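Protein DOA1 (Saccharomyces cerevisiae, PDB 3ODT) probably binds ubiquitin through its WD40 beta-propeller domain and helps regulate the turnover of F-box proteins. Local coordinates at residues Q59-S64 against G77-M82; T81-V86 against Y98-H103; K157-S162 against R188-V193; D195-S200 against L209-T214; C242-T247 against S268-D273. All blocks are in the same frame, centred on the assembly; numbering follows the deposited sequence. Where two conformers were deposited one is given.

Contact 1: residues Q59-S64 against G77-M82; sequences QGFLNS and GGKDTM
G77 runs against N63 and S64, backbone to backbone, and this is the tight part of the contact. G77 O is gripped by two N-H groups. N63 N lies 2.8 Å from G77 O, in the carbonyl plane. S64 N, 3.1 Å from G77 O, comes in tilted 27° from that plane. G77 N answers with a bond of 3.0 Å to S64 O. One step on, L62 CA and G78 CA are 4.2 Å apart. The bare CA of G78 permits this approach. G78 CA also makes a CA-H...O contact of 3.3 Å with F61 O, which accepts a 3.0 Å hydrogen bond from K79 N as well. S64 OG is turned between its own backbone N and carbonyl carbon (chi1 57°). It bonds to V107 O, outside the pair.

The outer end is looser. F61 and K79 lie side by side and point the same way. K79 CG is 4.1 Å from F61 CB and equally far from F61 CD2, a light apolar touch at the solvent side. The F61 ring has R37 as a cation-pi partner. N63 ND2 bonds to N106 OD1.

From G78 to T81 the chain makes a type I turn, with D80 OD2 accepting from M82 N in an Asx turn. N63 and S64 facing G77 form a classic beta bulge, here near the start of the inner hairpin of a WD40 propeller blade.

Contact 2: residues T81-V86 against Y98-H103; sequences TMINGV and YTLIGH
T81 meets H103 first: T81 CB is 3.5 Å from H103 O, and T81 O, buried without a partner, rests on H103 CB. I83 then pairs with L100. I83 N bonds to L100 O, and L100 N returns a nearly straight bond of 2.8 Å to I83 O. Their side chains cross obliquely, CB to CB at 3.9 Å, and both touch W129. N84 lies beside T99 on the other sheet face. Its CG is anti to the carbonyl carbon (chi1 -64°), and N84 OD1 accepts from T99 OG1 at 2.9 Å, in the amide plane. A leucine in place of N84 would probably leave the T99 hydroxyl without this acceptor. G85 N closes the ladder at 2.9 Å from Y98 O, well above the carbonyl plane. Past the outer strand, H103 bonds to D123 through ND1 and to S119 through NE2. This G102-H103 pair fits the Gly-His dipeptide of a WD40 repeat, consistent with its Asp-His-Ser/Thr-Trp tetrad, whose Trp would be W129.

Contact 3: residues K157-S162 against R188-V193; sequences KFLTAS and RHLAVV
L190 packs its isobutyl group against L159 and A161, and apolar contact carries this pairing. L190 CD1 is the leading atom. It lies over the backbone of the other strand, 3.5 Å from L159 O and 3.6 Å from T160 C. It also meets L159 CG at 3.8 Å. The two leucine side chains cross at a slant. L190 CG is anti to its carbonyl carbon (chi1 -58°) and sits 3.7 Å from A161 CB. The second methyl, L190 CD2, is 4.0 Å from the same A161 CB. Between them the two methyl branches cover both inward-facing residues. V192 adds a lighter touch, with CG2 4.5 Å from L159 CD2.

Polar groups bond to other partners. L159 and A161 pair by backbone with K149 and D147. L190 N donates to D147 OD2. T160 OG1, on the far side of its strand, bonds to H141 NE2 and W170 NE1, as in the His-Ser/Thr-Trp network of WD40 repeats. H189 ND1 makes a weak bond to R188 O.

The strands run antiparallel at 159°, with axes 6.5 Å apart, yet belong to different sheets. Strand 157-162 is second in its blade, next to 145-150. Strand 187-194 begins the following blade and pairs with 197-202, whose F198 also covers L159. The contact thus joins two adjacent propeller blades through their facing sheets.

Contact 4: residues D195-S200 against L209-T214; sequences DGHFIS and LVDMHT
The F198 ring carries V210 on one face. V210 CB stands 3.5 Å above the ring plane, offset toward the rim, in a CH-pi contact. V210 CG1 and CG2 spread over the outer rim of that face, CG1 3.6 Å from F198 CZ and CG2 toward CE1. S200 CB lies at the ring edge, in plane. M212, a selenomethionine with two conformers, brings SE to the edge in one of them, 3.6 Å from F198 CD2. This Met-aromatic contact is doubtful for the other conformer. With F198 CG between its backbone N and carbonyl carbon (chi1 71°), the ring starts out beside V210. F179 adds an edge-to-face ring contact from outside. H197 ND1 bonds to D194 OD1.

The two segments form the hairpin of the second and third strands of a WD40 blade. V210-D211 appears to stand where many repeats carry Trp-Asp.

Backbone bonds hold the hairpin. V210 N lies 2.8 Å from F198 O, and F198 N lies 3.1 Å from V210 O. At the open end of the hairpin, away from its turn, M212 N donates to G196 O at 2.9 Å, from 53° above the carbonyl plane. On the face opposite F198, I199 and L209 cross at a slant, with I199 CG2 3.7 Å from L209 CD1. L209 also packs on Y221 and L218 of the outer strand. Past the strand, D211 OD1 accepts from T214 N at 3.0 Å, an Asx motif.

Contact 5: residues C242-T247 against S268-D273; sequences CGEDRT and SIWSVD
A type I turn from G243 to R246, at the tip of a WD40 hairpin, packs here on the first strand of the next blade, with E244 and S268 meeting across the join. S268 OG donates to E244 OE1 at 2.6 Å. It arrives on the syn side, 22° out of the carboxylate plane. E244 CG is anti to the backbone N (chi1 -177°), and a bend at chi2 follows. OE1 also accepts from Y229 OH. An alanine at E244 would probably leave the hydroxyls of S268 and Y229 without their shared acceptor. S268 CB lies over one face of the W270 ring, 3.4 Å above its plane. W270 NE1 bonds to D20, and S268 N bonds to S285 OG. D20 and S285 both belong to the calcium site.

I269 adds a backbone bond and an apolar patch. I269 N donates to G243 O at 3.0 Å, from 50° above the carbonyl plane. I269 CG1 lies 3.5 Å from R246 C, over the turn backbone. I269 CG2 meets C242 CB at 3.7 Å. C242 SG in turn touches V272 CG1 at 3.8 Å.

The turn is held from within by D245, which also forms a salt bridge with R249. Its OD1 is the acceptor of an Asx turn. T247 OG1, 2.7 Å from D245 OD1, and T247 N, 3.1 Å from D245 OD1, approach from the same face of the carboxylate.

How the contacts relate
Contacts 1, 2 and 4 lie within blades, while contacts 3 and 5 lie between neighbouring blades. Contacts 1 and 2 share T81 and M82 and hold successive strands of one sheet. Both are partly buried and rely on backbone pairing, with a bulge in contact 1 and a side-chain bond in contact 2. Contact 4 is a better buried hairpin built around an aromatic ring. It touches contact 3, where A191 O probably accepts from I199 N. Contacts 3 and 5 are buried, their centres about 11 Å from the chain centre. Between its two segments contact 3 is side-chain packing of apolar groups, whereas contact 5 adds a carboxylate–hydroxyl bond close to the calcium site.

Contact 1: residues Q59-S64 against G77-M82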
# COMPACT_ATOMS: atom_id res chain seq x y z
N GLN A 59 -1.92 -9.53 19.30
CA GLN A 59 -0.74 -10.39 19.18
C GLN A 59 -0.36 -10.69 17.73
O GLN A 59 0.83 -10.88 17.41
CB GLN A 59 -0.93 -11.68 19.98
CG GLN A 59 -0.77 -11.45 21.49
CD GLN A 59 0.52 -10.65 21.84
OE1 GLN A 59 1.61 -10.98 21.38
NE2 GLN A 59 0.37 -9.58 22.65
N GLY A 60 -1.33 -10.69 16.83
CA GLY A 60 -1.01 -11.10 15.47
C GLY A 60 -0.27 -10.03 14.69
O GLY A 60 -0.49 -8.84 14.87
N PHE A 61 0.56 -10.48 13.76
CA PHE A 61 1.30 -9.58 12.90
C PHE A 61 0.28 -8.78 12.09
O PHE A 61 -0.72 -9.35 11.60
CB PHE A 61 2.17 -10.37 11.92
CG PHE A 61 3.21 -11.22 12.56
CD1 PHE A 61 3.57 -11.06 13.89
CD2 PHE A 61 3.86 -12.19 11.80
CE1 PHE A 61 4.55 -11.87 14.45
CE2 PHE A 61 4.84 -12.99 12.37
CZ PHE A 61 5.18 -12.82 13.69
N LEU A 62 0.53 -7.50 11.95
CA LEU A 62 -0.28 -6.64 11.09
C LEU A 62 0.56 -6.29 9.86
O LEU A 62 1.73 -5.86 9.97
CB LEU A 62 -0.74 -5.39 11.83
CG LEU A 62 -1.64 -5.62 13.04
CD1 LEU A 62 -2.00 -4.32 13.70
CD2 LEU A 62 -2.89 -6.37 12.59
N ASN A 63 -0.05 -6.51 8.70
CA ASN A 63 0.60 -6.40 7.39
C ASN A 63 0.02 -5.37 6.45
O ASN A 63 0.65 -5.01 5.46
CB ASN A 63 0.63 -7.76 6.73
CG ASN A 63 1.56 -8.73 7.45
OD1 ASN A 63 2.69 -8.37 7.76
ND2 ASN A 63 1.06 -9.94 7.74
N SER A 64 -1.18 -4.88 6.75
CA SER A 64 -1.86 -3.95 5.88
C SER A 64 -2.67 -2.93 6.69
O SER A 64 -3.18 -3.22 7.79
CB SER A 64 -2.74 -4.72 4.90
OG SER A 64 -3.67 -5.53 5.59
N GLY A 77 -5.18 -5.19 8.92
CA GLY A 77 -5.29 -6.63 8.91
C GLY A 77 -3.93 -7.29 8.82
O GLY A 77 -2.89 -6.65 8.61
N GLY A 78 -3.94 -8.60 9.02
CA GLY A 78 -2.71 -9.36 8.95
C GLY A 78 -2.95 -10.83 9.17
O GLY A 78 -3.95 -11.41 8.68
N LYS A 79 -2.06 -11.43 9.96
CA LYS A 79 -1.98 -12.89 10.02
C LYS A 79 -3.23 -13.52 10.63
O LYS A 79 -3.53 -14.68 10.35
CB LYS A 79 -0.73 -13.35 10.77
CG LYS A 79 0.51 -13.44 9.86
CD LYS A 79 0.36 -14.52 8.74
CE LYS A 79 0.69 -15.93 9.20
NZ LYS A 79 2.14 -16.04 9.58
N ASP A 80 -3.95 -12.82 11.49
CA ASP A 80 -5.09 -13.48 12.12
C ASP A 80 -6.33 -13.57 11.22
O ASP A 80 -7.35 -14.10 11.63
CB ASP A 80 -5.37 -12.92 13.52
CG ASP A 80 -6.22 -11.69 13.50
OD1 ASP A 80 -6.50 -11.15 14.59
OD2 ASP A 80 -6.61 -11.28 12.40
N THR A 81 -6.22 -13.06 9.99
CA THR A 81 -7.26 -13.23 8.96
C THR A 81 -8.42 -12.23 9.02
O THR A 81 -9.30 -12.23 8.16
CB THR A 81 -7.84 -14.66 8.98
OG1 THR A 81 -8.78 -14.78 10.05
CG2 THR A 81 -6.73 -15.68 9.15
N MSE A 82 -8.37 -11.33 10.00
CA MSE A 82 -9.41 -10.35 10.21
C MSE A 82 -9.04 -8.97 9.68
O MSE A 82 -7.87 -8.63 9.58
CB MSE A 82 -9.68 -10.21 11.72
CG MSE A 82 -9.81 -11.53 12.49
SE MSE A 82 -11.33 -12.53 11.82
CE MSE A 82 -11.09 -14.30 12.57

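Contact 2: residues T81-V86 against Y98-H103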
# COMPACT_ATOMS: atom_id res chain seq x y z
N THR A 81 -6.22 -13.06 9.99
CA THR A 81 -7.26 -13.23 8.96
C THR A 81 -8.42 -12.23 9.02
O THR A 81 -9.30 -12.23 8.16
CB THR A 81 -7.84 -14.66 8.98
OG1 THR A 81 -8.78 -14.78 10.05
CG2 THR A 81 -6.73 -15.68 9.15
N MSE A 82 -8.37 -11.33 10.00
CA MSE A 82 -9.41 -10.35 10.21
C MSE A 82 -9.04 -8.97 9.68
O MSE A 82 -7.87 -8.63 9.58
CB MSE A 82 -9.68 -10.21 11.72
CG MSE A 82 -9.81 -11.53 12.49
SE MSE A 82 -11.33 -12.53 11.82
CE MSE A 82 -11.09 -14.30 12.57
N ILE A 83 -10.06 -8.18 9.36
CA ILE A 83 -9.83 -6.76 9.12
C ILE A 83 -10.55 -6.03 10.25
O ILE A 83 -11.74 -6.24 10.46
CB ILE A 83 -10.34 -6.29 7.74
CG1 ILE A 83 -9.60 -7.02 6.62
CG2 ILE A 83 -10.15 -4.77 7.63
CD1 ILE A 83 -10.37 -7.00 5.33
N ASN A 84 -9.84 -5.21 11.02
CA ASN A 84 -10.47 -4.42 12.07
C ASN A 84 -10.33 -2.94 11.76
O ASN A 84 -9.53 -2.53 10.91
CB ASN A 84 -9.90 -4.78 13.44
CG ASN A 84 -10.19 -6.20 13.84
OD1 ASN A 84 -11.33 -6.57 14.20
ND2 ASN A 84 -9.17 -7.02 13.79
N GLY A 85 -11.12 -2.14 12.46
CA GLY A 85 -11.07 -0.71 12.30
C GLY A 85 -11.12 -0.05 13.65
O GLY A 85 -11.85 -0.48 14.56
N VAL A 86 -10.32 1.00 13.80
CA VAL A 86 -10.38 1.84 14.99
C VAL A 86 -10.41 3.31 14.63
O VAL A 86 -9.87 3.72 13.60
CB VAL A 86 -9.18 1.61 15.94
CG1 VAL A 86 -9.20 0.19 16.49
CG2 VAL A 86 -7.87 1.93 15.27
N TYR A 98 -15.05 -2.45 14.97
CA TYR A 98 -15.35 -2.61 13.56
C TYR A 98 -14.53 -3.78 13.07
O TYR A 98 -13.36 -3.82 13.28
CB TYR A 98 -14.99 -1.37 12.77
CG TYR A 98 -15.37 -1.30 11.33
CD1 TYR A 98 -16.66 -1.03 10.92
CD2 TYR A 98 -14.42 -1.45 10.34
CE1 TYR A 98 -16.97 -0.92 9.57
CE2 TYR A 98 -14.74 -1.32 9.04
CZ TYR A 98 -16.02 -1.04 8.65
OH TYR A 98 -16.29 -0.92 7.34
N THR A 99 -15.23 -4.74 12.49
CA THR A 99 -14.61 -5.99 12.05
C THR A 99 -15.23 -6.46 10.74
O THR A 99 -16.45 -6.48 10.61
CB THR A 99 -14.81 -7.09 13.09
OG1 THR A 99 -14.26 -6.67 14.34
CG2 THR A 99 -14.15 -8.36 12.68
N LEU A 100 -14.37 -6.80 9.78
CA LEU A 100 -14.76 -7.38 8.50
C LEU A 100 -14.23 -8.81 8.51
O LEU A 100 -13.02 -9.07 8.55
CB LEU A 100 -14.19 -6.62 7.31
CG LEU A 100 -14.60 -5.15 7.22
CD1 LEU A 100 -13.87 -4.51 6.05
CD2 LEU A 100 -16.09 -4.94 7.08
N ILE A 101 -15.15 -9.75 8.52
CA ILE A 101 -14.80 -11.14 8.67
C ILE A 101 -15.04 -11.88 7.35
O ILE A 101 -16.04 -11.64 6.68
CB ILE A 101 -15.63 -11.80 9.81
CG1 ILE A 101 -15.08 -13.20 10.07
CG2 ILE A 101 -17.16 -11.77 9.54
CD1 ILE A 101 -15.57 -13.80 11.38
N GLY A 102 -14.12 -12.76 6.99
CA GLY A 102 -14.29 -13.62 5.85
C GLY A 102 -13.01 -14.19 5.26
O GLY A 102 -13.03 -15.26 4.66
N HIS A 103 -11.89 -13.49 5.38
CA HIS A 103 -10.64 -14.07 4.85
C HIS A 103 -10.20 -15.27 5.66
O HIS A 103 -10.50 -15.37 6.86
CB HIS A 103 -9.53 -13.03 4.85
CG HIS A 103 -9.59 -12.13 3.67
ND1 HIS A 103 -9.43 -12.61 2.38
CD2 HIS A 103 -9.74 -10.79 3.56
CE1 HIS A 103 -9.52 -11.60 1.53
NE2 HIS A 103 -9.70 -10.49 2.21

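Contact 3: residues K157-S162 against R188-V193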
# COMPACT_ATOMS: atom_id res chain seq x y z
N LYS A 157 -15.50 -2.35 -10.87
CA LYS A 157 -14.31 -2.96 -11.47
C LYS A 157 -13.14 -2.88 -10.52
O LYS A 157 -12.90 -1.84 -9.91
CB LYS A 157 -13.97 -2.27 -12.80
CG LYS A 157 -14.91 -2.66 -13.92
CD LYS A 157 -14.54 -1.99 -15.25
CE LYS A 157 -15.33 -2.59 -16.40
NZ LYS A 157 -15.04 -1.91 -17.68
N PHE A 158 -12.44 -4.00 -10.40
CA PHE A 158 -11.38 -4.18 -9.42
C PHE A 158 -10.19 -4.80 -10.12
O PHE A 158 -10.34 -5.48 -11.16
CB PHE A 158 -11.86 -5.09 -8.29
CG PHE A 158 -13.23 -4.70 -7.77
CD1 PHE A 158 -13.39 -3.52 -7.10
CD2 PHE A 158 -14.34 -5.48 -8.04
CE1 PHE A 158 -14.63 -3.13 -6.65
CE2 PHE A 158 -15.58 -5.08 -7.62
CZ PHE A 158 -15.73 -3.91 -6.91
N LEU A 159 -9.02 -4.60 -9.55
CA LEU A 159 -7.77 -5.12 -10.11
C LEU A 159 -6.99 -5.83 -9.00
O LEU A 159 -6.86 -5.31 -7.90
CB LEU A 159 -6.94 -3.97 -10.67
CG LEU A 159 -5.85 -4.34 -11.67
CD1 LEU A 159 -6.41 -4.85 -13.00
CD2 LEU A 159 -4.96 -3.11 -11.90
N THR A 160 -6.50 -7.03 -9.29
CA THR A 160 -5.76 -7.81 -8.32
C THR A 160 -4.42 -8.26 -8.91
O THR A 160 -4.29 -8.47 -10.13
CB THR A 160 -6.59 -9.07 -7.92
OG1 THR A 160 -6.93 -9.82 -9.09
CG2 THR A 160 -7.88 -8.65 -7.17
N ALA A 161 -3.46 -8.46 -8.02
CA ALA A 161 -2.11 -8.87 -8.34
C ALA A 161 -1.77 -10.09 -7.51
O ALA A 161 -2.02 -10.11 -6.29
CB ALA A 161 -1.14 -7.77 -7.98
N SER A 162 -1.14 -11.07 -8.13
CA SER A 162 -0.93 -12.36 -7.48
C SER A 162 0.44 -13.00 -7.66
O SER A 162 1.16 -12.77 -8.64
CB SER A 162 -2.05 -13.31 -7.94
OG SER A 162 -1.91 -14.64 -7.49
N ARG A 188 3.40 -7.96 -6.95
CA ARG A 188 3.33 -7.55 -5.57
C ARG A 188 2.41 -6.35 -5.31
O ARG A 188 1.85 -6.20 -4.22
CB ARG A 188 4.72 -7.19 -5.07
CG ARG A 188 5.68 -8.37 -4.94
CD ARG A 188 5.23 -9.34 -3.91
NE ARG A 188 5.30 -8.89 -2.51
CZ ARG A 188 6.14 -9.35 -1.59
NH1 ARG A 188 7.08 -10.26 -1.91
NH2 ARG A 188 6.04 -8.91 -0.34
N HIS A 189 2.28 -5.46 -6.29
CA HIS A 189 1.51 -4.26 -6.03
C HIS A 189 1.01 -3.58 -7.28
O HIS A 189 1.54 -3.78 -8.38
CB HIS A 189 2.32 -3.26 -5.16
CG HIS A 189 1.49 -2.61 -4.10
ND1 HIS A 189 1.02 -3.30 -3.00
CD2 HIS A 189 1.02 -1.34 -3.97
CE1 HIS A 189 0.31 -2.49 -2.25
NE2 HIS A 189 0.28 -1.29 -2.82
N LEU A 190 -0.01 -2.76 -7.09
CA LEU A 190 -0.71 -2.08 -8.16
C LEU A 190 -0.99 -0.63 -7.81
O LEU A 190 -1.25 -0.31 -6.65
CB LEU A 190 -2.04 -2.77 -8.43
CG LEU A 190 -2.07 -4.26 -8.80
CD1 LEU A 190 -3.48 -4.80 -8.71
CD2 LEU A 190 -1.51 -4.42 -10.20
N ALA A 191 -0.99 0.24 -8.80
CA ALA A 191 -1.57 1.58 -8.66
C ALA A 191 -2.37 1.88 -9.93
O ALA A 191 -1.87 1.66 -11.05
CB ALA A 191 -0.50 2.64 -8.47
N VAL A 192 -3.64 2.22 -9.74
CA VAL A 192 -4.50 2.58 -10.86
C VAL A 192 -4.27 4.06 -11.25
O VAL A 192 -4.42 4.96 -10.45
CB VAL A 192 -5.98 2.31 -10.52
CG1 VAL A 192 -6.90 2.75 -11.68
CG2 VAL A 192 -6.15 0.84 -10.13
N VAL A 193 -3.86 4.28 -12.49
CA VAL A 193 -3.67 5.63 -12.98
C VAL A 193 -5.03 6.27 -13.35
O VAL A 193 -5.39 7.36 -12.90
CB VAL A 193 -2.73 5.62 -14.18
CG1 VAL A 193 -2.57 7.02 -14.78
CG2 VAL A 193 -1.37 5.06 -13.80

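Contact 4: residues D195-S200 against L209-T214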
# COMPACT_ATOMS: atom_id res chain seq x y z
N ASP A 195 -9.04 4.80 -15.56
CA ASP A 195 -9.83 3.63 -15.98
C ASP A 195 -9.11 2.81 -17.05
O ASP A 195 -9.44 1.65 -17.27
CB ASP A 195 -11.19 4.06 -16.52
CG ASP A 195 -12.15 4.46 -15.41
OD1 ASP A 195 -11.76 4.47 -14.24
OD2 ASP A 195 -13.31 4.78 -15.73
N GLY A 196 -8.15 3.43 -17.72
CA GLY A 196 -7.51 2.79 -18.86
C GLY A 196 -6.06 2.39 -18.68
O GLY A 196 -5.45 1.88 -19.60
N HIS A 197 -5.50 2.62 -17.49
CA HIS A 197 -4.10 2.35 -17.27
C HIS A 197 -3.82 2.02 -15.82
O HIS A 197 -4.41 2.61 -14.91
CB HIS A 197 -3.27 3.59 -17.64
CG HIS A 197 -3.50 4.05 -19.04
ND1 HIS A 197 -4.54 4.89 -19.36
CD2 HIS A 197 -2.84 3.79 -20.19
CE1 HIS A 197 -4.52 5.12 -20.67
NE2 HIS A 197 -3.50 4.47 -21.19
N PHE A 198 -2.88 1.10 -15.60
CA PHE A 198 -2.37 0.80 -14.27
C PHE A 198 -0.87 0.63 -14.30
O PHE A 198 -0.28 0.44 -15.36
CB PHE A 198 -3.10 -0.43 -13.66
CG PHE A 198 -2.76 -1.76 -14.31
CD1 PHE A 198 -1.61 -2.46 -13.93
CD2 PHE A 198 -3.60 -2.32 -15.26
CE1 PHE A 198 -1.31 -3.70 -14.52
CE2 PHE A 198 -3.28 -3.55 -15.87
CZ PHE A 198 -2.16 -4.25 -15.49
N ILE A 199 -0.24 0.74 -13.12
CA ILE A 199 1.14 0.32 -12.95
C ILE A 199 1.17 -0.87 -12.02
O ILE A 199 0.38 -0.97 -11.08
CB ILE A 199 2.06 1.45 -12.47
CG1 ILE A 199 1.56 2.03 -11.16
CG2 ILE A 199 2.08 2.56 -13.51
CD1 ILE A 199 2.62 2.90 -10.47
N SER A 200 2.09 -1.79 -12.27
CA SER A 200 2.27 -2.95 -11.41
C SER A 200 3.76 -3.07 -11.10
O SER A 200 4.60 -2.56 -11.84
CB SER A 200 1.81 -4.22 -12.10
OG SER A 200 2.45 -4.35 -13.35
N LEU A 209 4.00 0.17 -16.64
CA LEU A 209 2.77 0.88 -16.97
C LEU A 209 2.08 0.08 -18.06
O LEU A 209 2.70 -0.27 -19.07
CB LEU A 209 3.13 2.28 -17.47
CG LEU A 209 1.95 3.09 -18.00
CD1 LEU A 209 0.96 3.42 -16.90
CD2 LEU A 209 2.48 4.34 -18.63
N VAL A 210 0.81 -0.25 -17.84
CA VAL A 210 0.07 -1.16 -18.69
C VAL A 210 -1.25 -0.54 -19.15
O VAL A 210 -1.98 0.10 -18.38
CB VAL A 210 -0.23 -2.47 -17.89
CG1 VAL A 210 -0.94 -3.50 -18.77
CG2 VAL A 210 1.07 -3.07 -17.33
N ASP A 211 -1.56 -0.76 -20.42
CA ASP A 211 -2.84 -0.38 -21.02
C ASP A 211 -3.89 -1.42 -20.60
O ASP A 211 -3.77 -2.60 -20.87
CB ASP A 211 -2.68 -0.30 -22.54
CG ASP A 211 -3.91 0.19 -23.24
OD1 ASP A 211 -5.02 -0.33 -23.00
OD2 ASP A 211 -3.78 1.09 -24.08
N MSE A 212 -4.91 -0.98 -19.89
CA MSE A 212 -5.86 -1.94 -19.38
C MSE A 212 -6.70 -2.60 -20.45
O MSE A 212 -7.17 -3.73 -20.27
CB MSE A 212 -6.82 -1.26 -18.45
CG MSE A 212 -7.63 -2.30 -17.80
SE MSE A 212 -7.13 -2.37 -16.12
CE MSE A 212 -8.34 -1.23 -15.69
N HIS A 213 -6.91 -1.91 -21.56
CA HIS A 213 -7.73 -2.48 -22.63
C HIS A 213 -6.94 -3.46 -23.50
O HIS A 213 -7.43 -4.53 -23.82
CB HIS A 213 -8.31 -1.36 -23.49
CG HIS A 213 -9.02 -1.86 -24.70
ND1 HIS A 213 -10.23 -2.53 -24.64
CD2 HIS A 213 -8.70 -1.80 -26.01
CE1 HIS A 213 -10.61 -2.86 -25.86
NE2 HIS A 213 -9.70 -2.43 -26.71
N THR A 214 -5.69 -3.14 -23.81
CA THR A 214 -4.93 -3.96 -24.75
C THR A 214 -3.94 -4.89 -24.04
O THR A 214 -3.44 -5.82 -24.65
CB THR A 214 -4.10 -3.09 -25.69
OG1 THR A 214 -3.14 -2.35 -24.92
CG2 THR A 214 -4.98 -2.13 -26.46

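Contact 5: residues C242-T247 against S268-D273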
# COMPACT_ATOMS: atom_id res chain seq x y z
N CYS A 242 9.29 1.21 -3.63
CA CYS A 242 10.26 0.76 -2.66
C CYS A 242 10.36 -0.75 -2.66
O CYS A 242 9.47 -1.46 -3.13
CB CYS A 242 9.88 1.25 -1.26
SG CYS A 242 8.41 0.50 -0.54
N GLY A 243 11.46 -1.26 -2.11
CA GLY A 243 11.60 -2.70 -2.05
C GLY A 243 12.79 -3.24 -1.29
O GLY A 243 13.35 -2.63 -0.36
N GLU A 244 13.15 -4.43 -1.70
CA GLU A 244 14.07 -5.27 -0.99
C GLU A 244 15.53 -4.81 -1.12
O GLU A 244 16.39 -5.20 -0.34
CB GLU A 244 13.84 -6.72 -1.48
CG GLU A 244 14.68 -7.80 -0.78
CD GLU A 244 14.58 -7.76 0.74
OE1 GLU A 244 13.47 -7.60 1.28
OE2 GLU A 244 15.63 -7.93 1.39
N ASP A 245 15.79 -3.93 -2.09
CA ASP A 245 17.15 -3.40 -2.28
C ASP A 245 17.48 -2.18 -1.43
O ASP A 245 18.47 -1.49 -1.66
CB ASP A 245 17.40 -3.10 -3.74
CG ASP A 245 16.57 -1.93 -4.27
OD1 ASP A 245 15.78 -1.38 -3.47
OD2 ASP A 245 16.77 -1.56 -5.47
N ARG A 246 16.66 -1.95 -0.40
CA ARG A 246 16.86 -0.90 0.61
C ARG A 246 16.56 0.49 0.08
O ARG A 246 16.90 1.48 0.74
CB ARG A 246 18.27 -0.94 1.21
CG ARG A 246 18.75 -2.34 1.56
CD ARG A 246 20.00 -2.32 2.41
NE ARG A 246 21.21 -1.90 1.71
CZ ARG A 246 21.87 -0.76 1.93
NH1 ARG A 246 21.40 0.16 2.78
NH2 ARG A 246 22.99 -0.50 1.27
N THR A 247 15.89 0.57 -1.06
CA THR A 247 15.67 1.86 -1.67
C THR A 247 14.18 2.25 -1.75
O THR A 247 13.27 1.42 -1.87
CB THR A 247 16.28 2.00 -3.09
OG1 THR A 247 15.55 1.23 -4.05
CG2 THR A 247 17.79 1.66 -3.09
N SER A 268 14.97 -4.28 4.24
CA SER A 268 13.77 -4.26 3.38
C SER A 268 12.97 -3.01 3.59
O SER A 268 12.72 -2.61 4.75
CB SER A 268 12.85 -5.44 3.75
OG SER A 268 13.53 -6.68 3.70
N ILE A 269 12.51 -2.39 2.51
CA ILE A 269 11.59 -1.26 2.61
C ILE A 269 10.20 -1.76 2.16
O ILE A 269 10.03 -2.11 1.01
CB ILE A 269 12.01 -0.07 1.72
CG1 ILE A 269 13.51 0.16 1.78
CG2 ILE A 269 11.20 1.19 2.16
CD1 ILE A 269 14.07 0.35 3.18
N TRP A 270 9.27 -1.88 3.12
CA TRP A 270 8.01 -2.57 2.87
C TRP A 270 6.91 -1.75 2.22
O TRP A 270 6.07 -2.30 1.51
CB TRP A 270 7.47 -3.17 4.17
CG TRP A 270 8.36 -4.20 4.74
CD1 TRP A 270 9.04 -4.13 5.91
CD2 TRP A 270 8.67 -5.46 4.15
NE1 TRP A 270 9.77 -5.29 6.09
CE2 TRP A 270 9.56 -6.11 5.01
CE3 TRP A 270 8.29 -6.09 2.96
CZ2 TRP A 270 10.07 -7.37 4.74
CZ3 TRP A 270 8.79 -7.36 2.69
CH2 TRP A 270 9.70 -7.97 3.57
N SER A 271 6.87 -0.47 2.56
CA SER A 271 5.70 0.32 2.20
C SER A 271 6.02 1.80 2.07
O SER A 271 6.87 2.35 2.79
CB SER A 271 4.64 0.14 3.30
OG SER A 271 3.44 0.85 2.98
N VAL A 272 5.37 2.42 1.11
CA VAL A 272 5.32 3.87 0.96
C VAL A 272 3.90 4.34 0.77
O VAL A 272 3.02 3.59 0.29
CB VAL A 272 6.15 4.36 -0.25
CG1 VAL A 272 7.64 4.19 0.02
CG2 VAL A 272 5.77 3.58 -1.52
N ASP A 273 3.66 5.58 1.19
CA ASP A 273 2.42 6.27 0.85
C ASP A 273 2.76 7.74 0.72
O ASP A 273 3.82 8.18 1.14
CB ASP A 273 1.34 6.04 1.91
CG ASP A 273 -0.08 6.28 1.37
OD1 ASP A 273 -0.32 5.94 0.22
OD2 ASP A 273 -0.94 6.78 2.09